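Long-range contact in protein UL16 (Human herpesvirus 5 strain ad169, PDB 2WY3), which helps the virus evade natural killer cells by sequestering stress ligands such as ULBP1 and ULBP2 inside the cell, away from the host receptor KLRK1: residues B[60-72]-B[76-89]. Sequence-based numbering, arbitrary orientation.
Sequences SVVDLWLYQNDTV and FSDITTNILQDGLK. With NAG (2-acetamido-2-deoxy-beta-D-glucopyranose), chain K; NAG (2-acetamido-2-deoxy-beta-D-glucopyranose), chain J.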
ATOM      1  N   SER B  60     -26.406  12.426  -7.086  1.00 23.33           N
ATOM      2  CA  SER B  60     -26.603  13.437  -6.047  1.00 26.53           C
ATOM      3  C   SER B  60     -26.205  12.954  -4.657  1.00 28.01           C
ATOM      4  O   SER B  60     -26.125  13.743  -3.720  1.00 28.11           O
ATOM      5  CB  SER B  60     -28.067  13.904  -6.024  1.00 29.54           C
ATOM      6  OG  SER B  60     -28.410  14.480  -7.267  1.00 33.13           O
ATOM      7  N   VAL B  61     -25.971  11.655  -4.517  1.00 21.13           N
ATOM      8  CA  VAL B  61     -25.634  11.082  -3.215  1.00 18.28           C
ATOM      9  C   VAL B  61     -24.116  10.959  -3.083  1.00 25.98           C
ATOM     10  O   VAL B  61     -23.496  10.107  -3.716  1.00 20.13           O
ATOM     11  CB  VAL B  61     -26.307   9.711  -3.031  1.00 19.39           C
ATOM     12  CG1 VAL B  61     -25.875   9.033  -1.715  1.00 22.41           C
ATOM     13  CG2 VAL B  61     -27.828   9.872  -3.114  1.00 22.88           C
ATOM     14  N   VAL B  62     -23.526  11.821  -2.259  1.00 21.38           N
ATOM     15  CA  VAL B  62     -22.063  11.935  -2.194  1.00 19.15           C
ATOM     16  C   VAL B  62     -21.589  11.925  -0.754  1.00 23.78           C
ATOM     17  O   VAL B  62     -22.091  12.686   0.075  1.00 29.73           O
ATOM     18  CB  VAL B  62     -21.573  13.238  -2.872  1.00 24.09           C
ATOM     19  CG1 VAL B  62     -20.043  13.302  -2.887  1.00 24.10           C
ATOM     20  CG2 VAL B  62     -22.103  13.329  -4.294  1.00 25.30           C
ATOM     21  N   ASP B  63     -20.625  11.059  -0.458  1.00 15.54           N
ATOM     22  CA  ASP B  63     -20.033  10.969   0.865  1.00 19.75           C
ATOM     23  C   ASP B  63     -18.608  11.519   0.800  1.00 21.16           C
ATOM     24  O   ASP B  63     -18.080  11.776  -0.279  1.00 19.45           O
ATOM     25  CB  ASP B  63     -20.017   9.517   1.342  1.00 21.39           C
ATOM     26  CG  ASP B  63     -20.037   9.401   2.870  1.00 27.44           C
ATOM     27  OD1 ASP B  63     -19.959  10.443   3.558  1.00 28.24           O
ATOM     28  OD2 ASP B  63     -20.150   8.267   3.378  1.00 29.20           O
ATOM     29  N   LEU B  64     -17.990  11.698   1.955  1.00 17.92           N
ATOM     30  CA  LEU B  64     -16.698  12.365   1.998  1.00 18.81           C
ATOM     31  C   LEU B  64     -15.937  11.940   3.234  1.00 19.51           C
ATOM     32  O   LEU B  64     -16.512  11.858   4.312  1.00 19.92           O
ATOM     33  CB  LEU B  64     -16.935  13.881   2.071  1.00 19.53           C
ATOM     34  CG  LEU B  64     -15.710  14.798   2.110  1.00 20.40           C
ATOM     35  CD1 LEU B  64     -15.008  14.796   0.751  1.00 22.43           C
ATOM     36  CD2 LEU B  64     -16.121  16.228   2.505  1.00 23.32           C
ATOM     37  N   TRP B  65     -14.644  11.671   3.091  1.00 16.84           N
ATOM     38  CA  TRP B  65     -13.782  11.601   4.262  1.00 16.44           C
ATOM     39  C   TRP B  65     -12.607  12.547   4.095  1.00 14.60           C
ATOM     40  O   TRP B  65     -12.178  12.800   2.970  1.00 15.34           O
ATOM     41  CB  TRP B  65     -13.362  10.158   4.612  1.00 15.52           C
ATOM     42  CG  TRP B  65     -12.284   9.448   3.787  1.00 12.52           C
ATOM     43  CD1 TRP B  65     -12.479   8.637   2.701  1.00 15.32           C
ATOM     44  CD2 TRP B  65     -10.869   9.400   4.073  1.00 15.35           C
ATOM     45  NE1 TRP B  65     -11.265   8.113   2.276  1.00 13.76           N
ATOM     46  CE2 TRP B  65     -10.268   8.568   3.100  1.00 16.86           C
ATOM     47  CE3 TRP B  65     -10.056   9.987   5.057  1.00 17.40           C
ATOM     48  CZ2 TRP B  65      -8.884   8.315   3.072  1.00 20.04           C
ATOM     49  CZ3 TRP B  65      -8.677   9.742   5.026  1.00 17.91           C
ATOM     50  CH2 TRP B  65      -8.109   8.913   4.035  1.00 18.24           C
ATOM     51  N   LEU B  66     -12.121  13.093   5.207  1.00 15.95           N
ATOM     52  CA  LEU B  66     -11.130  14.165   5.173  1.00 16.04           C
ATOM     53  C   LEU B  66      -9.956  13.889   6.112  1.00 15.87           C
ATOM     54  O   LEU B  66     -10.115  13.266   7.153  1.00 18.13           O
ATOM     55  CB  LEU B  66     -11.769  15.506   5.567  1.00 17.17           C
ATOM     56  CG  LEU B  66     -12.895  16.037   4.672  1.00 16.69           C
ATOM     57  CD1 LEU B  66     -13.504  17.289   5.289  1.00 23.79           C
ATOM     58  CD2 LEU B  66     -12.370  16.307   3.256  1.00 17.08           C
ATOM     59  N   TYR B  67      -8.786  14.390   5.720  1.00 17.10           N
ATOM     60  CA  TYR B  67      -7.524  14.119   6.407  1.00 17.62           C
ATOM     61  C   TYR B  67      -6.775  15.434   6.593  1.00 18.86           C
ATOM     62  O   TYR B  67      -6.752  16.273   5.687  1.00 21.53           O
ATOM     63  CB  TYR B  67      -6.703  13.168   5.532  1.00 15.03           C
ATOM     64  CG  TYR B  67      -5.569  12.434   6.211  1.00 17.04           C
ATOM     65  CD1 TYR B  67      -4.242  12.712   5.888  1.00 23.22           C
ATOM     66  CD2 TYR B  67      -5.827  11.434   7.147  1.00 20.19           C
ATOM     67  CE1 TYR B  67      -3.198  12.018   6.498  1.00 19.56           C
ATOM     68  CE2 TYR B  67      -4.805  10.745   7.744  1.00 21.63           C
ATOM     69  CZ  TYR B  67      -3.496  11.033   7.411  1.00 22.85           C
ATOM     70  OH  TYR B  67      -2.482  10.339   8.026  1.00 31.33           O
ATOM     71  N   GLN B  68      -6.189  15.635   7.772  1.00 16.75           N
ATOM     72  CA  GLN B  68      -5.425  16.850   8.056  1.00 19.77           C
ATOM     73  C   GLN B  68      -4.419  16.571   9.157  1.00 20.80           C
ATOM     74  O   GLN B  68      -4.765  15.984  10.186  1.00 24.26           O
ATOM     75  CB  GLN B  68      -6.356  17.989   8.503  1.00 21.89           C
ATOM     76  CG  GLN B  68      -5.669  19.361   8.696  1.00 19.95           C
ATOM     77  CD  GLN B  68      -6.585  20.381   9.367  1.00 24.53           C
ATOM     78  OE1 GLN B  68      -7.486  20.011  10.119  1.00 25.82           O
ATOM     79  NE2 GLN B  68      -6.351  21.671   9.103  1.00 24.09           N
ATOM     80  N   ASN B  69      -3.184  17.016   8.958  1.00 23.64           N
ATOM     81  CA  ASN B  69      -2.155  16.828   9.971  1.00 22.79           C
ATOM     82  C   ASN B  69      -2.100  15.365  10.413  1.00 28.02           C
ATOM     83  O   ASN B  69      -2.131  15.055  11.605  1.00 27.77           O
ATOM     84  CB  ASN B  69      -2.420  17.751  11.159  1.00 20.58           C
ATOM     85  CG  ASN B  69      -1.207  17.924  12.047  1.00 36.53           C
ATOM     86  OD1 ASN B  69      -0.097  17.514  11.699  1.00 30.47           O
ATOM     87  ND2 ASN B  69      -1.412  18.555  13.190  1.00 37.21           N
ATOM     88  N   ASP B  70      -2.048  14.475   9.422  1.00 22.09           N
ATOM     89  CA  ASP B  70      -1.888  13.034   9.639  1.00 24.78           C
ATOM     90  C   ASP B  70      -2.980  12.377  10.478  1.00 27.35           C
ATOM     91  O   ASP B  70      -2.744  11.342  11.102  1.00 27.24           O
ATOM     92  CB  ASP B  70      -0.512  12.734  10.237  1.00 31.62           C
ATOM     93  CG  ASP B  70       0.617  13.254   9.372  1.00 42.72           C
ATOM     94  OD1 ASP B  70       0.623  12.946   8.160  1.00 43.45           O
ATOM     95  OD2 ASP B  70       1.492  13.973   9.902  1.00 47.22           O
ATOM     96  N   THR B  71      -4.173  12.961  10.477  1.00 23.59           N
ATOM     97  CA  THR B  71      -5.296  12.380  11.201  1.00 21.43           C
ATOM     98  C   THR B  71      -6.569  12.496  10.386  1.00 22.32           C
ATOM     99  O   THR B  71      -6.778  13.492   9.716  1.00 21.27           O
ATOM    100  CB  THR B  71      -5.550  13.113  12.532  1.00 35.44           C
ATOM    101  OG1 THR B  71      -4.300  13.444  13.148  1.00 39.87           O
ATOM    102  CG2 THR B  71      -6.380  12.245  13.473  1.00 35.83           C
ATOM    103  N   VAL B  72      -7.430  11.486  10.467  1.00 21.04           N
ATOM    104  CA  VAL B  72      -8.763  11.589   9.884  1.00 20.54           C
ATOM    105  C   VAL B  72      -9.577  12.611  10.675  1.00 21.60           C
ATOM    106  O   VAL B  72      -9.734  12.472  11.898  1.00 27.86           O
ATOM    107  CB  VAL B  72      -9.483  10.227   9.932  1.00 22.85           C
ATOM    108  CG1 VAL B  72     -10.964  10.382   9.625  1.00 20.67           C
ATOM    109  CG2 VAL B  72      -8.824   9.243   8.965  1.00 28.32           C
ATOM    110  N   PHE B  76     -16.239   8.766   6.359  1.00 19.39           N
ATOM    111  CA  PHE B  76     -17.446   8.481   5.590  1.00 19.69           C
ATOM    112  C   PHE B  76     -18.612   8.348   6.585  1.00 26.03           C
ATOM    113  O   PHE B  76     -18.436   7.836   7.698  1.00 23.65           O
ATOM    114  CB  PHE B  76     -17.299   7.164   4.821  1.00 18.12           C
ATOM    115  CG  PHE B  76     -16.579   7.287   3.498  1.00 21.67           C
ATOM    116  CD1 PHE B  76     -16.684   8.442   2.736  1.00 17.46           C
ATOM    117  CD2 PHE B  76     -15.834   6.216   3.004  1.00 20.85           C
ATOM    118  CE1 PHE B  76     -16.042   8.547   1.496  1.00 14.17           C
ATOM    119  CE2 PHE B  76     -15.198   6.299   1.778  1.00 22.26           C
ATOM    120  CZ  PHE B  76     -15.297   7.472   1.016  1.00 18.23           C
ATOM    121  N   SER B  77     -19.797   8.792   6.180  1.00 25.95           N
ATOM    122  CA  SER B  77     -20.987   8.699   7.029  1.00 28.00           C
ATOM    123  C   SER B  77     -21.348   7.247   7.331  1.00 30.03           C
ATOM    124  O   SER B  77     -21.949   6.952   8.370  1.00 32.93           O
ATOM    125  CB  SER B  77     -22.174   9.407   6.373  1.00 36.90           C
ATOM    126  OG  SER B  77     -22.539   8.765   5.161  1.00 42.11           O
ATOM    127  N   ASP B  78     -21.004   6.347   6.415  1.00 27.06           N
ATOM    128  CA  ASP B  78     -21.215   4.919   6.621  1.00 31.35           C
ATOM    129  C   ASP B  78     -19.898   4.171   6.512  1.00 33.78           C
ATOM    130  O   ASP B  78     -19.364   3.984   5.412  1.00 34.43           O
ATOM    131  CB  ASP B  78     -22.218   4.357   5.609  1.00 37.80           C
ATOM    132  CG  ASP B  78     -22.592   2.912   5.901  1.00 50.08           C
ATOM    133  OD1 ASP B  78     -21.842   2.233   6.642  1.00 42.99           O
ATOM    134  OD2 ASP B  78     -23.642   2.454   5.398  1.00 60.93           O
ATOM    135  N   ILE B  79     -19.372   3.737   7.652  1.00 29.26           N
ATOM    136  CA  ILE B  79     -18.068   3.089   7.666  1.00 27.97           C
ATOM    137  C   ILE B  79     -18.130   1.568   7.746  1.00 27.56           C
ATOM    138  O   ILE B  79     -17.091   0.914   7.838  1.00 27.92           O
ATOM    139  CB  ILE B  79     -17.182   3.613   8.812  1.00 27.50           C
ATOM    140  CG1 ILE B  79     -17.784   3.247  10.176  1.00 31.36           C
ATOM    141  CG2 ILE B  79     -16.991   5.116   8.679  1.00 29.82           C
ATOM    142  CD1 ILE B  79     -16.913   3.689  11.345  1.00 32.77           C
ATOM    143  N   THR B  80     -19.335   1.001   7.689  1.00 27.83           N
ATOM    144  CA  THR B  80     -19.491  -0.442   7.892  1.00 29.66           C
ATOM    145  C   THR B  80     -18.803  -1.290   6.823  1.00 32.90           C
ATOM    146  O   THR B  80     -18.407  -2.429   7.082  1.00 31.92           O
ATOM    147  CB  THR B  80     -20.974  -0.860   8.015  1.00 34.83           C
ATOM    148  OG1 THR B  80     -21.697  -0.448   6.848  1.00 37.52           O
ATOM    149  CG2 THR B  80     -21.602  -0.228   9.245  1.00 36.79           C
ATOM    150  N   THR B  81     -18.661  -0.734   5.624  1.00 25.26           N
ATOM    151  CA  THR B  81     -17.999  -1.444   4.533  1.00 25.75           C
ATOM    152  C   THR B  81     -16.507  -1.132   4.439  1.00 26.62           C
ATOM    153  O   THR B  81     -15.806  -1.694   3.590  1.00 25.22           O
ATOM    154  CB  THR B  81     -18.622  -1.087   3.175  1.00 28.86           C
ATOM    155  OG1 THR B  81     -18.443   0.313   2.933  1.00 25.97           O
ATOM    156  CG2 THR B  81     -20.100  -1.423   3.163  1.00 30.79           C
ATOM    157  N   ASN B  82     -16.018  -0.246   5.301  1.00 22.47           N
ATOM    158  CA  ASN B  82     -14.606   0.152   5.251  1.00 20.77           C
ATOM    159  C   ASN B  82     -13.640  -0.929   5.738  1.00 23.68           C
ATOM    160  O   ASN B  82     -13.816  -1.478   6.815  1.00 23.06           O
ATOM    161  CB  ASN B  82     -14.356   1.399   6.103  1.00 22.79           C
ATOM    162  CG  ASN B  82     -14.860   2.678   5.457  1.00 20.33           C
ATOM    163  OD1 ASN B  82     -15.371   2.676   4.333  1.00 23.29           O
ATOM    164  ND2 ASN B  82     -14.720   3.780   6.179  1.00 20.65           N
ATOM    165  N   ILE B  83     -12.602  -1.189   4.952  1.00 24.61           N
ATOM    166  CA  ILE B  83     -11.497  -2.055   5.363  1.00 22.62           C
ATOM    167  C   ILE B  83     -10.343  -1.158   5.811  1.00 17.12           C
ATOM    168  O   ILE B  83      -9.656  -1.431   6.810  1.00 21.91           O
ATOM    169  CB  ILE B  83     -11.040  -2.935   4.183  1.00 21.56           C
ATOM    170  CG1 ILE B  83     -12.166  -3.906   3.801  1.00 28.53           C
ATOM    171  CG2 ILE B  83      -9.737  -3.689   4.531  1.00 26.08           C
ATOM    172  CD1 ILE B  83     -12.007  -4.553   2.446  1.00 32.74           C
ATOM    173  N   LEU B  84     -10.135  -0.088   5.049  1.00 18.25           N
ATOM    174  CA  LEU B  84      -9.134   0.916   5.369  1.00 19.72           C
ATOM    175  C   LEU B  84      -9.612   2.275   4.875  1.00 19.98           C
ATOM    176  O   LEU B  84     -10.090   2.405   3.742  1.00 18.65           O
ATOM    177  CB  LEU B  84      -7.802   0.578   4.714  1.00 21.09           C
ATOM    178  CG  LEU B  84      -6.603   1.501   4.985  1.00 20.92           C
ATOM    179  CD1 LEU B  84      -6.363   1.680   6.483  1.00 20.66           C
ATOM    180  CD2 LEU B  84      -5.366   0.908   4.324  1.00 22.08           C
ATOM    181  N   GLN B  85      -9.471   3.284   5.724  1.00 18.24           N
ATOM    182  CA  GLN B  85      -9.887   4.638   5.371  1.00 16.02           C
ATOM    183  C   GLN B  85      -9.021   5.624   6.157  1.00 21.38           C
ATOM    184  O   GLN B  85      -9.477   6.256   7.120  1.00 18.49           O
ATOM    185  CB  GLN B  85     -11.371   4.829   5.712  1.00 15.55           C
ATOM    186  CG  GLN B  85     -11.981   6.156   5.213  1.00 16.99           C
ATOM    187  CD  GLN B  85     -12.872   6.798   6.277  1.00 20.09           C
ATOM    188  OE1 GLN B  85     -14.101   6.730   6.200  1.00 20.22           O
ATOM    189  NE2 GLN B  85     -12.245   7.419   7.282  1.00 18.58           N
ATOM    190  N   ASP B  86      -7.764   5.748   5.745  1.00 19.43           N
ATOM    191  CA  ASP B  86      -6.786   6.493   6.523  1.00 16.14           C
ATOM    192  C   ASP B  86      -5.614   6.861   5.633  1.00 22.28           C
ATOM    193  O   ASP B  86      -5.481   6.349   4.517  1.00 20.04           O
ATOM    194  CB  ASP B  86      -6.301   5.593   7.673  1.00 19.26           C
ATOM    195  CG  ASP B  86      -5.659   6.367   8.817  1.00 22.43           C
ATOM    196  OD1 ASP B  86      -5.608   7.615   8.791  1.00 20.50           O
ATOM    197  OD2 ASP B  86      -5.206   5.698   9.765  1.00 26.51           O
ATOM    198  N   GLY B  87      -4.751   7.740   6.128  1.00 20.92           N
ATOM    199  CA  GLY B  87      -3.578   8.133   5.374  1.00 18.28           C
ATOM    200  C   GLY B  87      -2.323   7.587   6.029  1.00 20.03           C
ATOM    201  O   GLY B  87      -2.350   7.134   7.177  1.00 19.79           O
ATOM    202  N   LEU B  88      -1.218   7.624   5.298  1.00 17.75           N
ATOM    203  CA  LEU B  88       0.076   7.307   5.893  1.00 20.04           C
ATOM    204  C   LEU B  88       1.168   8.074   5.166  1.00 23.44           C
ATOM    205  O   LEU B  88       1.049   8.366   3.986  1.00 24.28           O
ATOM    206  CB  LEU B  88       0.349   5.805   5.863  1.00 30.95           C
ATOM    207  CG  LEU B  88       0.526   5.034   4.558  1.00 39.93           C
ATOM    208  CD1 LEU B  88       1.779   5.461   3.805  1.00 46.64           C
ATOM    209  CD2 LEU B  88       0.614   3.556   4.912  1.00 42.63           C
ATOM    210  N   LYS B  89       2.232   8.406   5.880  1.00 19.62           N
ATOM    211  CA  LYS B  89       3.341   9.121   5.269  1.00 26.11           C
ATOM    212  C   LYS B  89       4.477   8.158   4.966  1.00 25.31           C
ATOM    213  O   LYS B  89       4.869   7.363   5.818  1.00 22.01           O
ATOM    214  CB  LYS B  89       3.853  10.220   6.202  1.00 35.54           C
ATOM    215  CG  LYS B  89       2.996  11.474   6.209  1.00 47.24           C
ATOM    216  CD  LYS B  89       3.649  12.590   7.012  1.00 60.02           C
ATOM    217  CE  LYS B  89       3.765  12.218   8.481  1.00 67.31           C
ATOM    218  NZ  LYS B  89       4.294  13.346   9.299  1.00 70.69           N
TER
HETATM  219  C1  NAG K1204      -0.207  18.619  13.976  1.00 45.16           C
HETATM  220  C2  NAG K1204      -0.335  20.003  14.618  1.00 55.53           C
HETATM  221  C3  NAG K1204       0.738  20.211  15.677  1.00 64.48           C
HETATM  222  C4  NAG K1204       0.644  19.086  16.690  1.00 74.32           C
HETATM  223  C5  NAG K1204       0.789  17.743  15.984  1.00 72.14           C
HETATM  224  C6  NAG K1204       0.633  16.600  16.978  1.00 72.02           C
HETATM  225  C7  NAG K1204      -1.308  21.837  13.367  1.00 58.61           C
HETATM  226  C8  NAG K1204      -1.065  23.017  12.476  1.00 56.08           C
HETATM  227  N2  NAG K1204      -0.260  21.057  13.624  1.00 55.53           N
HETATM  228  O3  NAG K1204       0.561  21.449  16.326  1.00 64.81           O
HETATM  229  O4  NAG K1204       1.662  19.239  17.653  1.00 79.90           O
HETATM  230  O5  NAG K1204      -0.167  17.591  14.950  1.00 61.72           O
HETATM  231  O6  NAG K1204       1.030  15.396  16.362  1.00 71.35           O
HETATM  232  O7  NAG K1204      -2.431  21.621  13.822  1.00 61.62           O
HETATM  233  C1  NAG J1203     -31.136  11.053  -5.787  1.00 24.35           C
HETATM  234  C2  NAG J1203     -32.638  10.781  -5.709  1.00 24.82           C
HETATM  235  C3  NAG J1203     -33.395  12.080  -5.461  1.00 38.39           C
HETATM  236  C4  NAG J1203     -32.807  12.817  -4.267  1.00 46.55           C
HETATM  237  C5  NAG J1203     -31.305  12.995  -4.453  1.00 46.43           C
HETATM  238  C6  NAG J1203     -30.664  13.719  -3.271  1.00 49.63           C
HETATM  239  C7  NAG J1203     -33.319   8.855  -7.051  1.00 36.01           C
HETATM  240  C8  NAG J1203     -33.948   8.408  -8.336  1.00 38.50           C
HETATM  241  N2  NAG J1203     -33.121  10.168  -6.933  1.00 21.54           N
HETATM  242  O3  NAG J1203     -34.759  11.808  -5.239  1.00 43.48           O
HETATM  243  O4  NAG J1203     -33.402  14.088  -4.166  1.00 48.25           O
HETATM  244  O5  NAG J1203     -30.687  11.736  -4.636  1.00 30.98           O
HETATM  245  O6  NAG J1203     -30.753  12.915  -2.116  1.00 57.45           O
HETATM  246  O7  NAG J1203     -33.005   8.025  -6.182  1.00 32.07           O
HETATM  247  O   HOH W   1      -6.428   8.762  11.379  0.95 43.98           O
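The indole of Trp65 is gripped on two sides: Gln85 CG sits 3.4 Å from the centroid of its five-membered ring, almost exactly on the ring normal, while the Trp65 CD1 edge points into the face of Phe76. This second pair is a T-shaped stack, Trp65 CD1 lying 3.5 Å from Phe76 CZ with the planes at 83°. The Gln85 chain, bent at its second torsion, carries its amide over the indole, the two planes nearly parallel; Gln85 OE1 takes the backbone N-H of Phe76 at 3.0 Å, and NE2 bonds to Asn75. Trp65 NE1 reaches across to Thr100. These side chains lie between the two facing sheets of the beta sandwich in the predicted extracellular portion of UL16, strand 62-68 in one and strand 84-89 in the other, running in nearly the same direction with a 22° angle between their axes. At one end Asp63 OD1 accepts Ser77 N through its syn lone pair (3.1 Å, 168°); Leu64 N reaches the same OD1 from above the carboxylate plane, as Ser77 OG does Asp63 OD2 at 3.0 Å. Farther along, Gly87 CA lies over the Tyr67 ring, 4.0 Å from its centroid, in a CH-pi contact, and Asp86 OD1 lies at the ring edge. A water joins that OD1 to Val72 N; strand 82-89 and the adjoining turn border another protein's chain, where OD1 salt-bridges a basic side chain and OD2 hydrogen-bonds a polar one. Lys89 NZ forms a salt bridge with Asp70 OD2 (2.9 Å) in the type I' turn, beside glycosylated Asn69.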